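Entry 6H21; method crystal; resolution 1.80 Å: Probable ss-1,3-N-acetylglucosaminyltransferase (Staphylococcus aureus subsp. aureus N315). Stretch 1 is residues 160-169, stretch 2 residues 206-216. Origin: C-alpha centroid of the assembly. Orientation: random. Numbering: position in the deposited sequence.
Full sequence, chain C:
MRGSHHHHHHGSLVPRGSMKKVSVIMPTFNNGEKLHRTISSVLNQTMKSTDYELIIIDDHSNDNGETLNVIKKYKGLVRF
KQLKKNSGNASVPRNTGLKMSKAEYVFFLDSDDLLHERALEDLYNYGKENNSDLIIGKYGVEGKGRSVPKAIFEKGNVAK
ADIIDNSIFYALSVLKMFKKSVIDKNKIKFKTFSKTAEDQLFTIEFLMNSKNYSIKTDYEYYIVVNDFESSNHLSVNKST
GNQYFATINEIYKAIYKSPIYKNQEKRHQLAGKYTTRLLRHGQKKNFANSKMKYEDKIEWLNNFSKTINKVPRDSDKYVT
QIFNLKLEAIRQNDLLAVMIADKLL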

# COMPACT_ATOMS: atom_id res chain seq x y z
N LYS C 160 41.90 13.79 4.22
CA LYS C 160 40.84 14.37 5.04
C LYS C 160 39.49 13.95 4.45
O LYS C 160 38.96 14.60 3.53
CB LYS C 160 40.96 15.90 5.09
CG LYS C 160 42.25 16.45 5.69
CD LYS C 160 42.28 16.51 7.21
N ALA C 161 38.93 12.86 4.99
CA ALA C 161 37.72 12.27 4.45
C ALA C 161 36.48 12.92 5.07
O ALA C 161 36.56 13.59 6.11
CB ALA C 161 37.73 10.78 4.68
N ASP C 162 35.35 12.72 4.39
CA ASP C 162 34.06 13.23 4.79
C ASP C 162 33.17 12.02 5.13
O ASP C 162 33.17 11.03 4.39
CB ASP C 162 33.49 14.10 3.67
CG ASP C 162 32.21 14.85 4.01
OD1 ASP C 162 32.29 15.81 4.80
OD2 ASP C 162 31.13 14.47 3.47
N ILE C 163 32.40 12.12 6.21
CA ILE C 163 31.51 11.03 6.62
C ILE C 163 30.58 10.66 5.44
O ILE C 163 30.45 9.50 5.10
CB ILE C 163 30.75 11.39 7.91
CG1 ILE C 163 31.69 11.45 9.11
CG2 ILE C 163 29.62 10.40 8.16
CD1 ILE C 163 31.10 12.04 10.36
N ILE C 164 30.00 11.67 4.78
CA ILE C 164 28.99 11.44 3.77
C ILE C 164 29.63 11.09 2.42
O ILE C 164 29.30 10.05 1.83
CB ILE C 164 28.02 12.64 3.72
CG1 ILE C 164 27.15 12.65 4.98
CG2 ILE C 164 27.17 12.62 2.45
CD1 ILE C 164 26.39 13.94 5.18
N ASP C 165 30.56 11.91 1.93
CA ASP C 165 31.15 11.70 0.61
C ASP C 165 31.97 10.41 0.55
O ASP C 165 32.18 9.88 -0.52
CB ASP C 165 32.09 12.84 0.19
CG ASP C 165 31.45 14.22 0.12
OD1 ASP C 165 30.20 14.32 -0.01
OD2 ASP C 165 32.22 15.19 0.16
N ASN C 166 32.51 9.93 1.68
CA ASN C 166 33.40 8.78 1.67
C ASN C 166 32.74 7.59 2.38
O ASN C 166 33.43 6.60 2.73
CB ASN C 166 34.75 9.13 2.31
CG ASN C 166 35.47 10.25 1.60
OD1 ASN C 166 35.61 11.35 2.15
ND2 ASN C 166 35.94 9.99 0.39
N SER C 167 31.43 7.70 2.61
CA SER C 167 30.59 6.56 2.94
C SER C 167 31.04 5.89 4.25
O SER C 167 31.02 4.67 4.35
CB SER C 167 30.62 5.54 1.82
OG SER C 167 30.01 6.07 0.64
N ILE C 168 31.39 6.70 5.26
CA ILE C 168 32.00 6.17 6.49
C ILE C 168 30.93 5.46 7.33
O ILE C 168 31.26 4.52 8.05
CB ILE C 168 32.76 7.27 7.28
CG1 ILE C 168 33.79 7.95 6.39
CG2 ILE C 168 33.41 6.72 8.54
CD1 ILE C 168 34.72 8.90 7.12
N PHE C 169 29.65 5.85 7.20
CA PHE C 169 28.58 5.18 7.95
C PHE C 169 28.37 3.73 7.49
O PHE C 169 27.63 3.00 8.14
CB PHE C 169 27.25 5.92 7.84
CG PHE C 169 27.11 7.10 8.76
CD1 PHE C 169 27.92 7.27 9.86
CD2 PHE C 169 26.13 8.05 8.51
CE1 PHE C 169 27.79 8.38 10.68
CE2 PHE C 169 25.98 9.15 9.35
CZ PHE C 169 26.79 9.30 10.44
N PHE C 206 33.22 8.38 18.40
CA PHE C 206 34.54 8.87 18.05
C PHE C 206 34.44 9.92 16.94
O PHE C 206 35.06 10.99 17.04
CB PHE C 206 35.47 7.74 17.61
CG PHE C 206 36.91 8.16 17.50
CD1 PHE C 206 37.40 8.74 16.34
CD2 PHE C 206 37.77 8.01 18.58
CE1 PHE C 206 38.72 9.12 16.26
CE2 PHE C 206 39.09 8.41 18.49
CZ PHE C 206 39.57 8.97 17.33
N LEU C 207 33.71 9.58 15.87
CA LEU C 207 33.54 10.46 14.68
C LEU C 207 32.95 11.83 15.08
O LEU C 207 33.36 12.85 14.56
CB LEU C 207 32.63 9.78 13.64
CG LEU C 207 33.24 8.60 12.89
CD1 LEU C 207 32.17 7.87 12.08
CD2 LEU C 207 34.37 9.05 11.98
N MET C 208 31.99 11.82 16.00
CA MET C 208 31.25 13.00 16.41
C MET C 208 32.10 13.89 17.34
O MET C 208 31.74 15.03 17.61
CB MET C 208 29.96 12.58 17.12
CG MET C 208 28.91 11.90 16.20
SD MET C 208 28.49 12.88 14.74
CE MET C 208 29.40 12.06 13.44
N ASN C 209 33.24 13.38 17.79
CA ASN C 209 34.14 14.12 18.67
C ASN C 209 35.50 14.34 17.98
O ASN C 209 36.43 14.72 18.62
CB ASN C 209 34.30 13.38 20.00
CG ASN C 209 33.06 13.55 20.84
OD1 ASN C 209 32.84 14.63 21.39
ND2 ASN C 209 32.22 12.53 20.90
N SER C 210 35.59 14.13 16.67
CA SER C 210 36.87 14.33 15.98
C SER C 210 36.61 14.90 14.59
O SER C 210 35.49 14.88 14.12
CB SER C 210 37.65 13.04 15.92
OG SER C 210 36.96 12.06 15.16
N LYS C 211 37.67 15.44 13.96
CA LYS C 211 37.53 16.23 12.73
C LYS C 211 38.23 15.53 11.55
O LYS C 211 37.73 15.57 10.44
CB LYS C 211 38.10 17.64 12.95
N ASN C 212 39.38 14.90 11.81
CA ASN C 212 40.33 14.54 10.78
C ASN C 212 40.33 13.02 10.60
O ASN C 212 40.81 12.29 11.47
CB ASN C 212 41.73 15.04 11.15
CG ASN C 212 41.83 16.55 11.12
OD1 ASN C 212 40.95 17.23 10.59
ND2 ASN C 212 42.91 17.09 11.66
N TYR C 213 39.83 12.56 9.45
CA TYR C 213 39.78 11.12 9.19
C TYR C 213 40.53 10.83 7.89
O TYR C 213 40.39 11.56 6.91
CB TYR C 213 38.34 10.61 9.10
CG TYR C 213 37.31 11.37 9.88
CD1 TYR C 213 37.32 11.41 11.26
CD2 TYR C 213 36.28 12.03 9.23
CE1 TYR C 213 36.35 12.11 11.97
CE2 TYR C 213 35.31 12.73 9.91
CZ TYR C 213 35.33 12.75 11.29
OH TYR C 213 34.36 13.43 11.96
N SER C 214 41.33 9.75 7.90
CA SER C 214 42.16 9.40 6.75
C SER C 214 41.86 7.96 6.30
O SER C 214 41.56 7.12 7.13
CB SER C 214 43.62 9.62 7.07
OG SER C 214 43.83 10.99 7.45
N ILE C 215 41.98 7.72 5.00
CA ILE C 215 41.70 6.43 4.38
C ILE C 215 42.92 6.02 3.57
O ILE C 215 43.34 6.75 2.65
CB ILE C 215 40.44 6.50 3.48
CG1 ILE C 215 39.18 6.85 4.28
CG2 ILE C 215 40.27 5.20 2.69
CD1 ILE C 215 38.07 7.43 3.45
N LYS C 216 43.45 4.83 3.88
CA LYS C 216 44.67 4.32 3.28
C LYS C 216 44.34 3.00 2.55
O LYS C 216 43.72 2.12 3.13
CB LYS C 216 45.72 4.22 4.39
CG LYS C 216 47.16 4.02 3.95
CD LYS C 216 47.81 5.23 3.33
CE LYS C 216 49.32 5.17 3.38
NZ LYS C 216 49.87 4.30 2.31
O HOH W 1 38.61 14.36 7.69

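The two stretches meet through one direct hydrogen bond and a patch of apolar side chains. Together they bury 522 Å². The bond runs from Ala 161 N to Tyr 213 O, at 2.7 Å and nearly straight, with an angle of 166°. It places the backbone of stretch 1 beside the start of the strand 213-216. The same carbonyl also receives a CA-H...O contact, with Lys 160 CA 3.4 Å from Tyr 213 O.

Water 1 reinforces this junction. It accepts from Tyr 213 N at 2.8 Å and lies 2.7 Å from Ala 161 O, to which it can donate. Lys 211 O, 3.1 Å from the water, is a further acceptor. The water thus links the carbonyl of Ala 161 to the amide of Tyr 213, a pair that does not bond directly.

Tyr 213 has the largest area covered by the other stretch. Its chi1 of -28° lies between wells, and chi2 is -66°. In this conformation the ring reaches back toward the 206-208 segment, and Tyr 213 OH comes to 2.8 Å from Leu 207 O. The hydroxyl is also bonded elsewhere in the structure. Two isoleucines pack obliquely on the ring: Ile 163 CG1 is 3.9 Å from Tyr 213 CE2, and Ile 168 CD1 is 4.1 Å from Tyr 213 CD2.

Ile 163 and Ile 168 share the m, t rotamer, and both point their CA-to-CB bonds toward stretch 2. In Ile 163, chi2 of 169° extends CD1 toward Met 208, and Ile 163 CD1 meets Met 208 CE at 3.5 Å. Met 208 starts out sideways, but its end comes nearer. Its chi1 and chi2 are both m, and chi3 is off-well at 103°. Ile 168 uses another branch for Leu 207: Ile 168 CG2 lies 3.9 Å from Leu 207 CD1. Leu 207 is also m, t and points toward stretch 1.

Ile 215 points toward stretch 1 as well. Its chi1 is m and its chi2 is 158°, so CD1 extends to the other chain segment. There Ile 215 CD1 lies 3.6 Å from Ala 161 CB and 3.9 Å from Asn 166 CB. The small side chain of Ala 161 thus sits against both its bonded partner and this isoleucine, with Ala 161 CB 4.5 Å from Tyr 213 CB.

The polar groups of Asp 162 and Asn 166 bond within stretch 1. Asp 162 points away from stretch 2. With chi1 at -173°, Asp 162 OD2 accepts from Asp 165 N at 3.0 Å, and weakly from Ile 164 N at 3.3 Å. Asn 166 is m, and Asn 166 OD1 accepts from Asp 162 N at 2.6 Å. These bonds tie together the segment 162-166, which includes Ile 163 and leads into the turn from Ile 164 to Ser 167.

At the exposed edge, Lys 160 is modelled only as far as CD. Lys 160 CD lies 3.7 Å from Asn 212 OD1.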